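Local structure of DNA double-strand break repair nuclease NurA (Sulfolobus solfataricus, 2YGK) at residues 52-58 / 127-133; 88-92 / 118-123. The protein processes DNA ends as a manganese-dependent nuclease that works with HerA in double-strand break repair, probably stimulating resection of the 5' strand. One frame throughout, in Å; residues are numbered along the deposited sequence.

Contact 1 of 2, residues 52-58 / 127-133; sequences CKFVAID and GDYILMD. With MN (manganese (II) ion), chain C.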
loop_
_atom_site.group_PDB
_atom_site.type_symbol
_atom_site.label_atom_id
_atom_site.label_comp_id
_atom_site.label_asym_id
_atom_site.label_seq_id
_atom_site.Cartn_x
_atom_site.Cartn_y
_atom_site.Cartn_z
ATOM N N CYS A 52 -1.033 -21.674 32.221
ATOM C CA CYS A 52 -2.142 -20.887 31.719
ATOM C C CYS A 52 -2.148 -20.919 30.174
ATOM O O CYS A 52 -1.100 -20.799 29.535
ATOM C CB CYS A 52 -2.013 -19.463 32.268
ATOM S SG CYS A 52 -2.945 -18.247 31.373
ATOM N N LYS A 53 -3.322 -21.098 29.585
ATOM C CA LYS A 53 -3.416 -21.471 28.186
ATOM C C LYS A 53 -3.861 -20.308 27.331
ATOM O O LYS A 53 -4.861 -19.659 27.618
ATOM C CB LYS A 53 -4.362 -22.662 28.008
ATOM C CG LYS A 53 -3.679 -24.009 28.006
ATOM C CD LYS A 53 -4.724 -25.114 27.941
ATOM C CE LYS A 53 -4.124 -26.506 27.699
ATOM N NZ LYS A 53 -3.382 -26.932 28.936
ATOM N N PHE A 54 -3.095 -20.071 26.271
ATOM C CA PHE A 54 -3.326 -18.982 25.342
ATOM C C PHE A 54 -3.621 -19.562 23.995
ATOM O O PHE A 54 -2.876 -20.442 23.533
ATOM C CB PHE A 54 -2.076 -18.130 25.208
ATOM C CG PHE A 54 -1.663 -17.467 26.485
ATOM C CD1 PHE A 54 -2.167 -16.223 26.827
ATOM C CD2 PHE A 54 -0.790 -18.104 27.357
ATOM C CE1 PHE A 54 -1.794 -15.618 28.025
ATOM C CE2 PHE A 54 -0.401 -17.496 28.539
ATOM C CZ PHE A 54 -0.917 -16.249 28.880
ATOM N N VAL A 55 -4.705 -19.088 23.366
ATOM C CA VAL A 55 -4.973 -19.374 21.964
ATOM C C VAL A 55 -4.642 -18.091 21.224
ATOM O O VAL A 55 -5.259 -17.056 21.466
ATOM C CB VAL A 55 -6.458 -19.773 21.704
ATOM C CG1 VAL A 55 -6.729 -19.920 20.185
ATOM C CG2 VAL A 55 -6.816 -21.048 22.428
ATOM N N ALA A 56 -3.693 -18.149 20.302
ATOM C CA ALA A 56 -3.343 -16.997 19.473
ATOM C C ALA A 56 -3.878 -17.173 18.038
ATOM O O ALA A 56 -3.879 -18.256 17.506
ATOM C CB ALA A 56 -1.855 -16.818 19.436
ATOM N N ILE A 57 -4.314 -16.075 17.434
ATOM C CA ILE A 57 -4.774 -16.077 16.093
ATOM C C ILE A 57 -4.047 -14.982 15.362
ATOM O O ILE A 57 -4.010 -13.835 15.854
ATOM C CB ILE A 57 -6.294 -15.803 15.987
ATOM C CG1 ILE A 57 -7.126 -16.945 16.630
ATOM C CG2 ILE A 57 -6.727 -15.654 14.499
ATOM C CD1 ILE A 57 -7.730 -16.583 17.977
ATOM N N ASP A 58 -3.482 -15.337 14.190
ATOM C CA ASP A 58 -3.041 -14.352 13.216
ATOM C C ASP A 58 -3.396 -14.739 11.800
ATOM O O ASP A 58 -3.780 -15.919 11.529
ATOM C CB ASP A 58 -1.526 -14.147 13.299
ATOM C CG ASP A 58 -1.110 -12.746 12.867
ATOM O OD1 ASP A 58 -1.858 -12.055 12.181
ATOM O OD2 ASP A 58 -0.042 -12.285 13.291
ATOM N N GLY A 127 -8.982 -21.866 25.619
ATOM C CA GLY A 127 -7.918 -21.287 26.443
ATOM C C GLY A 127 -8.425 -20.386 27.549
ATOM O O GLY A 127 -9.627 -20.195 27.701
ATOM N N ASP A 128 -7.501 -19.836 28.325
ATOM C CA ASP A 128 -7.847 -18.900 29.368
ATOM C C ASP A 128 -7.875 -17.489 28.808
ATOM O O ASP A 128 -8.621 -16.636 29.285
ATOM C CB ASP A 128 -6.820 -18.970 30.508
ATOM C CG ASP A 128 -6.718 -20.374 31.130
ATOM O OD1 ASP A 128 -7.776 -20.994 31.397
ATOM O OD2 ASP A 128 -5.578 -20.861 31.332
ATOM N N TYR A 129 -7.003 -17.235 27.838
ATOM C CA TYR A 129 -6.978 -15.973 27.140
ATOM C C TYR A 129 -6.871 -16.204 25.630
ATOM O O TYR A 129 -6.413 -17.274 25.167
ATOM C CB TYR A 129 -5.774 -15.162 27.573
ATOM C CG TYR A 129 -5.768 -14.647 28.991
ATOM C CD1 TYR A 129 -6.265 -13.380 29.281
ATOM C CD2 TYR A 129 -5.177 -15.365 30.016
ATOM C CE1 TYR A 129 -6.220 -12.846 30.571
ATOM C CE2 TYR A 129 -5.131 -14.847 31.336
ATOM C CZ TYR A 129 -5.657 -13.577 31.603
ATOM O OH TYR A 129 -5.628 -13.021 32.888
ATOM N N ILE A 130 -7.301 -15.201 24.874
ATOM C CA ILE A 130 -7.188 -15.223 23.424
ATOM C C ILE A 130 -6.322 -14.055 23.028
ATOM O O ILE A 130 -6.578 -12.941 23.432
ATOM C CB ILE A 130 -8.553 -15.069 22.745
ATOM C CG1 ILE A 130 -9.480 -16.201 23.155
ATOM C CG2 ILE A 130 -8.419 -15.089 21.209
ATOM C CD1 ILE A 130 -10.833 -16.040 22.560
ATOM N N LEU A 131 -5.276 -14.315 22.262
ATOM C CA LEU A 131 -4.412 -13.259 21.768
ATOM C C LEU A 131 -4.674 -13.031 20.292
ATOM O O LEU A 131 -4.424 -13.911 19.475
ATOM C CB LEU A 131 -2.953 -13.646 21.946
ATOM C CG LEU A 131 -2.604 -14.189 23.309
ATOM C CD1 LEU A 131 -1.111 -14.475 23.370
ATOM C CD2 LEU A 131 -3.043 -13.150 24.368
HETATM N N MSE A 132 -5.171 -11.848 19.960
HETATM C CA MSE A 132 -5.270 -11.398 18.588
HETATM C C MSE A 132 -4.091 -10.491 18.269
HETATM O O MSE A 132 -3.608 -9.757 19.148
HETATM C CB MSE A 132 -6.537 -10.553 18.363
HETATM C CG MSE A 132 -7.830 -11.131 18.922
HETATM SE SE MSE A 132 -8.495 -12.654 17.953
HETATM C CE MSE A 132 -8.537 -11.928 16.175
ATOM N N ASP A 133 -3.701 -10.497 16.989
ATOM C CA ASP A 133 -2.652 -9.652 16.457
ATOM C C ASP A 133 -3.261 -8.425 15.810
ATOM O O ASP A 133 -3.918 -8.529 14.809
ATOM C CB ASP A 133 -1.864 -10.415 15.409
ATOM C CG ASP A 133 -0.796 -9.575 14.769
ATOM O OD1 ASP A 133 0.024 -9.024 15.488
ATOM O OD2 ASP A 133 -0.750 -9.471 13.549
HETATM MN MN MN C . -1.758 -9.825 11.298
#
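At 19° between their directions and 4.6 Å apart at closest, strands 54-58 and 129-133 run parallel. Gly127 leads in, its N 3.9 Å from Val55 CG2. Asp128 pairs twice with Lys53: Asp128 N donates to Lys53 O (2.7 Å), and Asp128 OD2 accepts from Lys53 N (2.9 Å, 171°). Tyr129 N shares that carbonyl, 3.2 Å from Lys53 O, and the parallel ladder continues with Val55 N to Tyr129 O (3.1 Å), Leu131 N to Val55 O (2.9 Å) and Ile57 N to Leu131 O (3.0 Å). Side chains alternate between faces: Tyr129 and Leu131 lie with Phe54 and Ala56, while Ile130 and selenomethionine Met132 lie with Val55 and Ile57, whose CD1 is 3.6 Å from Ile130 CG2. At Asp133 the paired acidic strand ends form the metal site of this RNase H-like domain, binding manganese through Asp133 OD2 (2.5 Å) and Asp58 OD1 (2.4 Å); Asp58 OD1 and OD2 lie 3.1 and 2.9 Å from Asp133 OD2, a crowding of like charges that the cation probably offsets. Strands 70-82 and 197-201 flank the pair in the sheet; helix 104-123 covers the Ile57-Met132 face, and helices 280-291 and 300-309 the Phe54-Leu131 face.

Contact 2 of 2, residues 88-92 / 118-123; sequences TLSED and SLALRD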
loop_
_atom_site.group_PDB
_atom_site.type_symbol
_atom_site.label_atom_id
_atom_site.label_comp_id
_atom_site.label_asym_id
_atom_site.label_seq_id
_atom_site.Cartn_x
_atom_site.Cartn_y
_atom_site.Cartn_z
ATOM N N THR A 88 -0.555 -25.907 16.701
ATOM C CA THR A 88 -1.653 -25.354 15.880
ATOM C C THR A 88 -2.945 -26.114 16.124
ATOM O O THR A 88 -2.932 -27.317 16.300
ATOM C CB THR A 88 -1.368 -25.417 14.376
ATOM O OG1 THR A 88 -0.917 -26.723 14.060
ATOM C CG2 THR A 88 -0.297 -24.454 13.983
ATOM N N LEU A 89 -4.043 -25.371 16.138
ATOM C CA LEU A 89 -5.345 -25.911 16.387
ATOM C C LEU A 89 -6.075 -26.023 15.080
ATOM O O LEU A 89 -6.326 -27.103 14.622
ATOM C CB LEU A 89 -6.116 -24.997 17.334
ATOM C CG LEU A 89 -6.100 -25.314 18.824
ATOM C CD1 LEU A 89 -6.604 -24.088 19.531
ATOM C CD2 LEU A 89 -6.956 -26.548 19.120
ATOM N N SER A 90 -6.397 -24.883 14.484
ATOM C CA SER A 90 -7.072 -24.832 13.194
ATOM C C SER A 90 -6.262 -24.025 12.190
ATOM O O SER A 90 -5.459 -23.171 12.568
ATOM C CB SER A 90 -8.429 -24.178 13.359
ATOM O OG SER A 90 -9.166 -24.833 14.365
ATOM N N GLU A 91 -6.470 -24.338 10.918
ATOM C CA GLU A 91 -6.015 -23.541 9.777
ATOM C C GLU A 91 -7.212 -23.321 8.855
ATOM O O GLU A 91 -8.024 -24.203 8.639
ATOM C CB GLU A 91 -4.917 -24.258 8.985
ATOM C CG GLU A 91 -3.643 -24.595 9.766
ATOM C CD GLU A 91 -3.614 -26.027 10.311
ATOM O OE1 GLU A 91 -4.605 -26.501 10.944
ATOM O OE2 GLU A 91 -2.566 -26.685 10.108
ATOM N N ASP A 92 -7.304 -22.132 8.303
ATOM C CA ASP A 92 -8.471 -21.723 7.563
ATOM C C ASP A 92 -7.958 -20.730 6.541
ATOM O O ASP A 92 -7.325 -19.748 6.907
ATOM C CB ASP A 92 -9.462 -21.067 8.517
ATOM C CG ASP A 92 -10.884 -21.090 8.014
ATOM O OD1 ASP A 92 -11.117 -21.148 6.780
ATOM O OD2 ASP A 92 -11.794 -21.040 8.869
ATOM N N SER A 118 -13.265 -15.282 12.851
ATOM C CA SER A 118 -14.064 -16.496 13.007
ATOM C C SER A 118 -13.309 -17.654 13.687
ATOM O O SER A 118 -13.923 -18.476 14.311
ATOM C CB SER A 118 -14.713 -16.929 11.696
ATOM O OG SER A 118 -13.795 -17.640 10.922
ATOM N N LEU A 119 -11.992 -17.719 13.601
ATOM C CA LEU A 119 -11.249 -18.740 14.354
ATOM C C LEU A 119 -11.204 -18.381 15.843
ATOM O O LEU A 119 -11.117 -19.254 16.716
ATOM C CB LEU A 119 -9.824 -18.914 13.810
ATOM C CG LEU A 119 -9.695 -19.571 12.435
ATOM C CD1 LEU A 119 -8.275 -19.603 11.920
ATOM C CD2 LEU A 119 -10.197 -20.970 12.537
ATOM N N ALA A 120 -11.274 -17.102 16.154
ATOM C CA ALA A 120 -11.362 -16.707 17.556
ATOM C C ALA A 120 -12.659 -17.274 18.159
ATOM O O ALA A 120 -12.700 -17.671 19.332
ATOM C CB ALA A 120 -11.304 -15.188 17.688
ATOM N N LEU A 121 -13.726 -17.333 17.373
ATOM C CA LEU A 121 -14.954 -17.936 17.858
ATOM C C LEU A 121 -14.847 -19.437 17.827
ATOM O O LEU A 121 -15.327 -20.108 18.734
ATOM C CB LEU A 121 -16.148 -17.515 17.038
ATOM C CG LEU A 121 -16.546 -16.070 17.254
ATOM C CD1 LEU A 121 -17.390 -15.636 16.066
ATOM C CD2 LEU A 121 -17.310 -15.856 18.572
ATOM N N ARG A 122 -14.229 -19.988 16.801
ATOM C CA ARG A 122 -14.051 -21.419 16.795
ATOM C C ARG A 122 -13.299 -21.903 18.047
ATOM O O ARG A 122 -13.831 -22.675 18.806
ATOM C CB ARG A 122 -13.353 -21.894 15.526
ATOM C CG ARG A 122 -13.523 -23.381 15.273
ATOM C CD ARG A 122 -13.031 -23.786 13.897
ATOM N NE ARG A 122 -12.480 -25.139 13.924
ATOM C CZ ARG A 122 -11.791 -25.713 12.937
ATOM N NH1 ARG A 122 -11.545 -25.059 11.797
ATOM N NH2 ARG A 122 -11.332 -26.954 13.106
ATOM N N ASP A 123 -12.079 -21.442 18.271
ATOM C CA ASP A 123 -11.204 -22.110 19.228
ATOM C C ASP A 123 -10.944 -21.294 20.458
ATOM O O ASP A 123 -10.166 -21.710 21.305
ATOM C CB ASP A 123 -9.849 -22.458 18.587
ATOM C CG ASP A 123 -9.988 -23.278 17.299
ATOM O OD1 ASP A 123 -10.720 -24.300 17.281
ATOM O OD2 ASP A 123 -9.339 -22.909 16.308
#
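Strand 88-92 meets helix 118-123 at an axis separation of 9.5 Å and 143° between directions, so the helix runs back obliquely across it. Leu89 and Ser90 both point toward the helix, breaking the usual alternation; with phi/psi of -103/-68 at Leu89 and backbone bonds from both residues to Ser78, this is consistent with a classic beta bulge. Leu89 CD1 packs 3.8 Å from Asp123 CB. Ser90 OG donates to Asp123 OD2 (2.7 Å), which also bonds Ser78 on the adjoining strand. One face of the Arg122 guanidinium covers that hydroxyl, Arg122 CZ being 3.1 Å from Ser90 OG. Glu91 turns away, toward Ile2 of the second subunit. Asp92 CB lies 3.9 Å from Leu119 CD1, and Leu119 CD2 is 3.8 Å from Ser90 CB, so Leu119 packs against both strand residues. Such a helix, leaving the third strand of an antiparallel meander and crossing the sheet to a fourth strand, is characteristic of the RNase H-like fold.

Overall arrangement
The centres of contacts 1 and 2 lie about 10 Å apart, on the same side of the chain's centre, and both involve the large mixed sheet: contact 1 pairs two of its strands, contact 2 sets helix 104-123 against a third. In chain order, 88-92 and 118-123 fall between 52-58 and 127-133. Helix 104-123 completes a beta-alpha-beta crossover from strand 85-98, an outermost strand of this chain's sheet, to parallel strand 129-133. Packing couples the contacts: Ile57 CD1 is 3.7 Å from Ala120 CA, and Met132 SE 3.8 Å from Ala120 CB. Helix 104-123 thus backs the strands carrying Asp58 and Asp133, yet contact 2 lies outside the metal site, Leu119's side chain being about 12 Å from the manganese.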